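Local coordinates for Glyoxalase/bleomycin resistance protein/dioxygenase (Alicyclobacillus acidocaldarius subsp. acidocaldarius, PDB 3RRI), which is of unproven function but belongs to the glyoxalase/bleomycin resistance/dioxygenase superfamily, many of whose members are metal-dependent enzymes, and may act as a dioxygenase, at residues V10-I15 with G49-C54; G32-R37 with T44-G49; R76-F81 with F125-D130. All coordinates share one frame; numbering follows the deposited sequence.

Interactions 1 and 2 are neighbours in one mixed four-stranded sheet ordered 10-17, 50-56, 42-47, 34-39; interaction 1 joins the two parallel strands and interaction 2 the hairpin at the other end. Their centres lie about 8 Å apart, they share Gly49, and interaction 2 is nested along the chain inside the loop closed by interaction 1. Interaction 3 follows later, where helix 78-90 meets strand 122-128 of the second sheet, its centre about 20 Å from that of interaction 1 and about 21 Å from that of interaction 2. Phe125 nevertheless touches Phe47 and Phe48, joining the two halves. All three contribute to the interface with the second subunit.

Interaction 1: V10-I15 with G49-C54; sequences VFHLAI and GDQLVC
Gln51 N donates to Phe11 O at 2.9 Å, nearly straight at 169°. Leu13 then grips the neighbouring strand twice, its N giving to Gln51 O and its O receiving Val53 N at 2.9 Å; Ile15 N continues the series to Val53 O, and Ile15 pairs onward with His55. At the start a side chain replaces a backbone acceptor, Phe11 N reaching Asp50 OD1 at 2.9 Å from above the carboxylate plane. This carboxylate also meets Arg5 through OD2 and Arg5 of the second subunit through OD1. The strands run parallel, 12° apart, like the first and last strands of the βαβββ module in the vicinal oxygen chelate fold. On one face Gln51 CG is anti to the backbone N (chi1 -175°) and the chain beyond runs extended beside His12, OE1 3.3 Å from His12 CB; Gln51 OE1 bonds to Lys126, and His12 NE2 to Glu124 O, both of the second subunit. On the other face Leu13 CD2 touches Leu52 CD1 at 3.8 Å, side by side. Ile15 crosses Leu52 at about a right angle, its CD1 3.9 Å from Leu52 CD1 and 4.1 Å from Cys54 SG, near Phe71 and Tyr27.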
# COMPACT_ATOMS: atom_id res chain seq x y z
N VAL A 10 2.82 15.94 -0.93
CA VAL A 10 3.38 16.46 0.32
C VAL A 10 2.63 17.74 0.70
O VAL A 10 2.21 18.50 -0.18
CB VAL A 10 4.89 16.71 0.26
CG1 VAL A 10 5.62 15.42 -0.11
CG2 VAL A 10 5.24 17.86 -0.68
N PHE A 11 2.41 17.94 2.00
CA PHE A 11 2.07 19.23 2.53
C PHE A 11 3.29 20.11 2.49
O PHE A 11 4.41 19.63 2.66
CB PHE A 11 1.63 19.10 4.01
CG PHE A 11 0.91 20.32 4.54
CD1 PHE A 11 -0.47 20.34 4.61
CD2 PHE A 11 1.59 21.43 5.02
CE1 PHE A 11 -1.15 21.43 5.09
CE2 PHE A 11 0.94 22.53 5.49
CZ PHE A 11 -0.43 22.53 5.56
N HIS A 12 3.15 21.40 2.18
CA HIS A 12 4.29 22.24 2.30
C HIS A 12 3.90 23.51 3.09
O HIS A 12 2.76 24.02 3.01
CB HIS A 12 4.89 22.54 0.92
CG HIS A 12 4.11 23.55 0.19
ND1 HIS A 12 4.35 24.90 0.29
CD2 HIS A 12 3.03 23.42 -0.62
CE1 HIS A 12 3.45 25.56 -0.42
NE2 HIS A 12 2.63 24.68 -0.98
N LEU A 13 4.87 23.95 3.90
CA LEU A 13 4.74 25.13 4.72
C LEU A 13 5.95 26.04 4.56
O LEU A 13 7.07 25.56 4.53
CB LEU A 13 4.63 24.72 6.21
CG LEU A 13 4.40 25.87 7.14
CD1 LEU A 13 3.06 26.58 6.97
CD2 LEU A 13 4.55 25.34 8.62
N ALA A 14 5.70 27.35 4.52
CA ALA A 14 6.75 28.33 4.57
C ALA A 14 6.66 29.09 5.92
O ALA A 14 5.60 29.50 6.34
CB ALA A 14 6.57 29.32 3.35
N ILE A 15 7.83 29.30 6.52
CA ILE A 15 7.94 30.02 7.77
C ILE A 15 9.18 30.92 7.67
O ILE A 15 10.12 30.63 6.90
CB ILE A 15 8.13 29.05 8.98
CG1 ILE A 15 9.35 28.13 8.77
CG2 ILE A 15 6.82 28.30 9.27
CD1 ILE A 15 9.67 27.30 10.08
N GLY A 49 8.62 13.90 6.13
CA GLY A 49 8.02 13.45 4.87
C GLY A 49 7.21 14.52 4.16
O GLY A 49 6.80 14.32 3.01
N ASP A 50 6.93 15.62 4.84
CA ASP A 50 6.31 16.83 4.22
C ASP A 50 7.44 17.83 3.94
O ASP A 50 8.62 17.56 4.24
CB ASP A 50 5.20 17.36 5.09
CG ASP A 50 4.02 16.44 5.10
OD1 ASP A 50 3.44 16.18 4.05
OD2 ASP A 50 3.62 15.92 6.16
N GLN A 51 7.15 18.96 3.26
CA GLN A 51 8.17 19.93 2.96
C GLN A 51 8.04 21.16 3.86
O GLN A 51 6.97 21.77 3.93
CB GLN A 51 8.09 20.39 1.48
CG GLN A 51 9.23 21.32 1.14
CD GLN A 51 9.02 22.12 -0.15
OE1 GLN A 51 7.94 22.66 -0.40
NE2 GLN A 51 10.07 22.24 -0.92
N LEU A 52 9.12 21.52 4.56
CA LEU A 52 9.18 22.79 5.29
C LEU A 52 10.21 23.67 4.59
O LEU A 52 11.28 23.22 4.25
CB LEU A 52 9.59 22.53 6.76
CG LEU A 52 9.60 23.76 7.65
CD1 LEU A 52 8.20 24.38 7.87
CD2 LEU A 52 10.25 23.36 9.02
N VAL A 53 9.87 24.94 4.38
CA VAL A 53 10.78 25.88 3.76
C VAL A 53 10.94 27.04 4.74
O VAL A 53 9.95 27.68 5.13
CB VAL A 53 10.28 26.42 2.41
CG1 VAL A 53 11.27 27.41 1.87
CG2 VAL A 53 9.98 25.29 1.35
N CYS A 54 12.20 27.27 5.11
CA CYS A 54 12.57 28.37 5.98
C CYS A 54 13.08 29.50 5.09
O CYS A 54 14.11 29.37 4.40
CB CYS A 54 13.68 27.93 6.90
SG CYS A 54 13.23 26.66 8.14

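Interaction 2: G32-R37 with T44-G49; sequences GCKLAR and TLDFFG. With ACT (acetate ion), chain C.
Arg37 and Thr44 are bound through both backbone and side chain: Thr44 N donates to Arg37 O, and Arg37 N reaches Thr44 OG1, each at 2.8 Å. Thr44 OG1 stands between its own backbone N and carbonyl carbon (chi1 77°), turned to Arg37 N and 3.3 Å from Ala36 CB. Thr44 O takes Ala36 N at 2.9 Å and, weakly, Arg37 N. With Ala36 and Arg37 both opposed to Thr44, this is a classic beta bulge in the hairpin of strands 34-39 and 42-47. Beyond it Lys34 and Asp46 form an antiparallel hydrogen-bonded pair, with Asp46 N 3.0 Å from Lys34 O. Their side chains run alongside to a weak salt bridge, Lys34 NZ to Asp46 OD2 at 3.3 Å; Lys34 NZ also pairs with Asp46 OD2 of the third subunit, its strongest polar partner, and Asp46 OD2 with Lys34 NZ of that subunit. Asp46 OD1 accepts Gly49 N in an Asx motif. Cys33 SG, 3.7 Å from Phe47 CD1, makes oblique sulfur-aromatic contacts with the Phe47 and Phe48 rings. At the other end Arg37 NH1 and NH2 share one acetate oxygen, OXT, at the guanidinium edge. Tyr39 holds NH1 too; in the second subunit, Tyr135 OXT forms a salt bridge with Arg37 NE, and Tyr135 O is hydrogen-bonded to Thr44 OG1.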
# COMPACT_ATOMS: atom_id res chain seq x y z
N GLY A 32 16.61 16.37 13.30
CA GLY A 32 16.79 15.19 12.50
C GLY A 32 16.07 15.21 11.16
O GLY A 32 15.97 14.19 10.54
N CYS A 33 15.58 16.37 10.74
CA CYS A 33 15.03 16.52 9.39
C CYS A 33 16.17 16.44 8.38
O CYS A 33 17.35 16.55 8.72
CB CYS A 33 14.28 17.84 9.26
SG CYS A 33 12.94 17.99 10.44
N LYS A 34 15.83 16.22 7.11
CA LYS A 34 16.83 16.07 6.10
C LYS A 34 16.87 17.34 5.28
O LYS A 34 15.84 17.95 5.05
CB LYS A 34 16.49 14.93 5.19
CG LYS A 34 16.43 13.56 5.83
CD LYS A 34 15.86 12.52 4.85
CE LYS A 34 14.99 11.47 5.57
NZ LYS A 34 14.11 10.78 4.57
N LEU A 35 18.06 17.75 4.90
CA LEU A 35 18.23 18.98 4.12
C LEU A 35 18.06 18.58 2.66
O LEU A 35 18.70 17.66 2.23
CB LEU A 35 19.60 19.59 4.28
CG LEU A 35 19.93 20.83 3.44
CD1 LEU A 35 19.05 22.02 3.78
CD2 LEU A 35 21.44 21.19 3.55
N ALA A 36 17.19 19.30 1.95
CA ALA A 36 16.96 19.07 0.50
C ALA A 36 17.71 20.12 -0.29
O ALA A 36 18.80 19.86 -0.75
CB ALA A 36 15.51 19.10 0.18
N ARG A 37 17.16 21.32 -0.40
CA ARG A 37 17.75 22.36 -1.26
C ARG A 37 18.09 23.66 -0.52
O ARG A 37 17.43 24.04 0.44
CB ARG A 37 16.82 22.62 -2.46
CG ARG A 37 16.76 21.46 -3.38
CD ARG A 37 15.73 21.68 -4.50
NE ARG A 37 14.33 21.52 -4.07
CZ ARG A 37 13.38 22.44 -4.18
NH1 ARG A 37 13.63 23.66 -4.68
NH2 ARG A 37 12.14 22.15 -3.84
N THR A 44 15.22 24.35 2.10
CA THR A 44 14.09 23.43 2.04
C THR A 44 14.42 22.11 2.69
O THR A 44 15.54 21.62 2.63
CB THR A 44 13.62 23.18 0.58
OG1 THR A 44 14.50 22.27 -0.10
CG2 THR A 44 13.53 24.52 -0.14
N LEU A 45 13.41 21.55 3.36
CA LEU A 45 13.64 20.45 4.28
C LEU A 45 12.60 19.37 4.07
O LEU A 45 11.44 19.67 3.80
CB LEU A 45 13.51 20.95 5.69
CG LEU A 45 14.45 22.04 6.14
CD1 LEU A 45 13.92 22.66 7.45
CD2 LEU A 45 15.84 21.50 6.33
N ASP A 46 13.01 18.12 4.22
CA ASP A 46 12.11 17.00 4.31
C ASP A 46 11.83 16.92 5.82
O ASP A 46 12.68 16.49 6.63
CB ASP A 46 12.76 15.73 3.73
CG ASP A 46 12.03 14.46 4.07
OD1 ASP A 46 11.10 14.48 4.91
OD2 ASP A 46 12.41 13.40 3.48
N PHE A 47 10.64 17.41 6.16
CA PHE A 47 10.18 17.56 7.53
C PHE A 47 9.17 16.42 7.77
O PHE A 47 7.97 16.54 7.47
CB PHE A 47 9.56 18.95 7.71
CG PHE A 47 8.95 19.18 9.07
CD1 PHE A 47 9.71 19.70 10.08
CD2 PHE A 47 7.60 18.97 9.28
CE1 PHE A 47 9.13 19.95 11.33
CE2 PHE A 47 7.00 19.23 10.50
CZ PHE A 47 7.79 19.71 11.54
N PHE A 48 9.67 15.27 8.26
CA PHE A 48 8.83 14.10 8.53
C PHE A 48 8.04 13.63 7.30
O PHE A 48 6.98 13.04 7.40
CB PHE A 48 7.87 14.36 9.71
CG PHE A 48 8.56 14.70 10.99
CD1 PHE A 48 8.83 13.70 11.91
CD2 PHE A 48 8.97 15.98 11.28
CE1 PHE A 48 9.49 14.02 13.11
CE2 PHE A 48 9.63 16.29 12.49
CZ PHE A 48 9.86 15.28 13.40
N GLY A 49 8.62 13.90 6.13
CA GLY A 49 8.02 13.45 4.87
C GLY A 49 7.21 14.52 4.16
O GLY A 49 6.80 14.32 3.01
C ACT C . 10.90 25.53 -3.61
O ACT C . 9.88 25.57 -2.89
OXT ACT C . 10.91 24.69 -4.55
CH3 ACT C . 12.07 26.43 -3.31
O HOH W 1 11.38 12.08 6.27

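Interaction 3: R76-F81 with F125-D130; sequences RDKKHF and FKYYFD. With ACT (acetate ion), chain D.
Tyr127 presents one ring face to Lys78, whose CB sits over it 3.8 Å from the ring centroid and 18° off the normal, a CH-pi contact. The lysine chain crosses the tyrosine at about a right angle, its CD 3.8 Å from Tyr127 CE2. At the edge, in the ring plane, Arg76 O stands 3.4 Å from Tyr127 CE1. The Phe81 ring in turn receives Tyr127 CB over one face, 4.1 Å from its centroid and offset toward the rim, while Phe125 O comes to its edge 3.5 Å from Phe81 CE1. Phe81 CG is anti to its backbone N (chi1 176°), directed at the strand. No direct hydrogen bond joins the two segments; waters span them instead. One donates to Arg76 O and to Tyr128 O, and another accepts from Lys78 N and lies 3.3 Å from Tyr127 OH. Asp77 is the N-cap of the helix, its OD1 receiving Lys79 N, and Lys78 NZ is salt-bridged to Asp82. Lys126 NZ donates to Tyr128 OH, which donates to an acetate oxygen. Helix 78-90 and strand 122-128 belong to the second βαβββ half of the vicinal oxygen chelate fold, the helix packed on its sheet; here Phe113 of neighbouring strand 110-116 meets Phe81 edge-to-face and strand 70-74 borders Phe125 through Ile73.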
# COMPACT_ATOMS: atom_id res chain seq x y z
N ARG A 76 0.17 8.68 14.13
CA ARG A 76 -0.79 7.60 14.39
C ARG A 76 -0.25 6.65 15.45
O ARG A 76 -1.00 6.16 16.29
CB ARG A 76 -1.16 6.79 13.14
CG ARG A 76 -2.40 5.90 13.40
CD ARG A 76 -3.09 5.46 12.13
NE ARG A 76 -3.48 6.57 11.25
CZ ARG A 76 -4.73 6.92 10.91
NH1 ARG A 76 -5.78 6.26 11.40
NH2 ARG A 76 -4.92 7.95 10.07
N ASP A 77 1.04 6.37 15.36
CA ASP A 77 1.72 5.39 16.22
C ASP A 77 2.35 6.13 17.39
O ASP A 77 3.26 6.91 17.22
CB ASP A 77 2.80 4.69 15.39
CG ASP A 77 3.47 3.50 16.10
OD1 ASP A 77 3.34 3.35 17.35
OD2 ASP A 77 4.14 2.72 15.36
N LYS A 78 1.89 5.85 18.60
CA LYS A 78 2.49 6.51 19.74
C LYS A 78 4.02 6.35 19.86
O LYS A 78 4.67 7.23 20.39
CB LYS A 78 1.88 6.01 21.04
CG LYS A 78 2.28 6.89 22.22
CD LYS A 78 1.41 6.76 23.41
CE LYS A 78 1.48 8.07 24.23
NZ LYS A 78 2.81 8.28 24.89
N LYS A 79 4.58 5.25 19.37
CA LYS A 79 6.04 5.08 19.41
C LYS A 79 6.77 6.21 18.68
O LYS A 79 7.86 6.63 19.09
CB LYS A 79 6.47 3.74 18.84
CG LYS A 79 7.96 3.44 19.05
CD LYS A 79 8.40 2.19 18.30
CE LYS A 79 9.61 1.54 18.98
NZ LYS A 79 10.69 2.55 19.20
N HIS A 80 6.20 6.67 17.57
CA HIS A 80 6.83 7.76 16.85
C HIS A 80 6.79 9.07 17.63
O HIS A 80 7.78 9.81 17.67
CB HIS A 80 6.21 7.95 15.46
CG HIS A 80 6.48 6.81 14.52
ND1 HIS A 80 5.58 6.43 13.54
CD2 HIS A 80 7.54 5.99 14.39
CE1 HIS A 80 6.08 5.42 12.86
NE2 HIS A 80 7.27 5.13 13.35
N PHE A 81 5.66 9.32 18.29
CA PHE A 81 5.51 10.47 19.16
C PHE A 81 6.54 10.41 20.33
O PHE A 81 7.28 11.35 20.59
CB PHE A 81 4.06 10.53 19.66
CG PHE A 81 3.77 11.62 20.65
CD1 PHE A 81 3.33 12.87 20.23
CD2 PHE A 81 3.87 11.40 22.02
CE1 PHE A 81 3.06 13.86 21.12
CE2 PHE A 81 3.57 12.39 22.92
CZ PHE A 81 3.18 13.61 22.49
N PHE A 125 3.61 18.71 18.27
CA PHE A 125 3.48 17.32 17.91
C PHE A 125 2.41 16.71 18.76
O PHE A 125 2.33 17.05 19.95
CB PHE A 125 4.81 16.58 18.04
CG PHE A 125 5.86 17.16 17.15
CD1 PHE A 125 5.90 16.79 15.80
CD2 PHE A 125 6.72 18.13 17.59
CE1 PHE A 125 6.83 17.35 14.93
CE2 PHE A 125 7.66 18.68 16.71
CZ PHE A 125 7.69 18.30 15.38
N LYS A 126 1.58 15.86 18.17
CA LYS A 126 0.40 15.35 18.84
C LYS A 126 0.25 13.84 18.64
O LYS A 126 0.72 13.27 17.68
CB LYS A 126 -0.89 16.01 18.29
CG LYS A 126 -0.99 17.50 18.46
CD LYS A 126 -2.42 18.02 18.18
CE LYS A 126 -2.61 18.28 16.66
NZ LYS A 126 -3.90 19.03 16.38
N TYR A 127 -0.43 13.21 19.59
CA TYR A 127 -0.90 11.86 19.46
C TYR A 127 -2.32 11.77 20.02
O TYR A 127 -2.53 12.11 21.20
CB TYR A 127 0.02 10.89 20.23
CG TYR A 127 -0.57 9.53 20.37
CD1 TYR A 127 -0.53 8.63 19.33
CD2 TYR A 127 -1.23 9.14 21.56
CE1 TYR A 127 -1.07 7.40 19.43
CE2 TYR A 127 -1.80 7.89 21.65
CZ TYR A 127 -1.73 7.03 20.58
OH TYR A 127 -2.29 5.77 20.65
N TYR A 128 -3.29 11.31 19.22
CA TYR A 128 -4.68 11.18 19.63
C TYR A 128 -4.96 9.75 20.06
O TYR A 128 -4.59 8.79 19.39
CB TYR A 128 -5.66 11.58 18.48
CG TYR A 128 -5.73 13.07 18.23
CD1 TYR A 128 -6.75 13.83 18.76
CD2 TYR A 128 -4.78 13.69 17.42
CE1 TYR A 128 -6.81 15.19 18.54
CE2 TYR A 128 -4.83 15.07 17.18
CZ TYR A 128 -5.86 15.82 17.72
OH TYR A 128 -5.89 17.17 17.46
N PHE A 129 -5.67 9.63 21.19
CA PHE A 129 -6.05 8.33 21.74
C PHE A 129 -7.07 7.58 20.87
O PHE A 129 -7.04 6.35 20.77
CB PHE A 129 -6.49 8.52 23.20
CG PHE A 129 -5.36 8.94 24.09
CD1 PHE A 129 -4.43 8.01 24.50
CD2 PHE A 129 -5.15 10.27 24.40
CE1 PHE A 129 -3.34 8.40 25.28
CE2 PHE A 129 -4.04 10.67 25.17
CZ PHE A 129 -3.15 9.72 25.61
N ASP A 130 -7.91 8.35 20.16
CA ASP A 130 -8.82 7.80 19.13
C ASP A 130 -8.36 8.41 17.81
O ASP A 130 -8.45 9.63 17.61
CB ASP A 130 -10.26 8.15 19.46
CG ASP A 130 -11.27 7.64 18.44
OD1 ASP A 130 -10.85 7.40 17.30
OD2 ASP A 130 -12.45 7.47 18.80
C ACT D . -7.69 20.03 17.92
O ACT D . -7.74 18.84 18.37
OXT ACT D . -6.70 20.35 17.21
CH3 ACT D . -8.79 21.00 18.20
O HOH W 2 -3.71 7.85 17.11
O HOH W 3 -0.17 3.88 19.00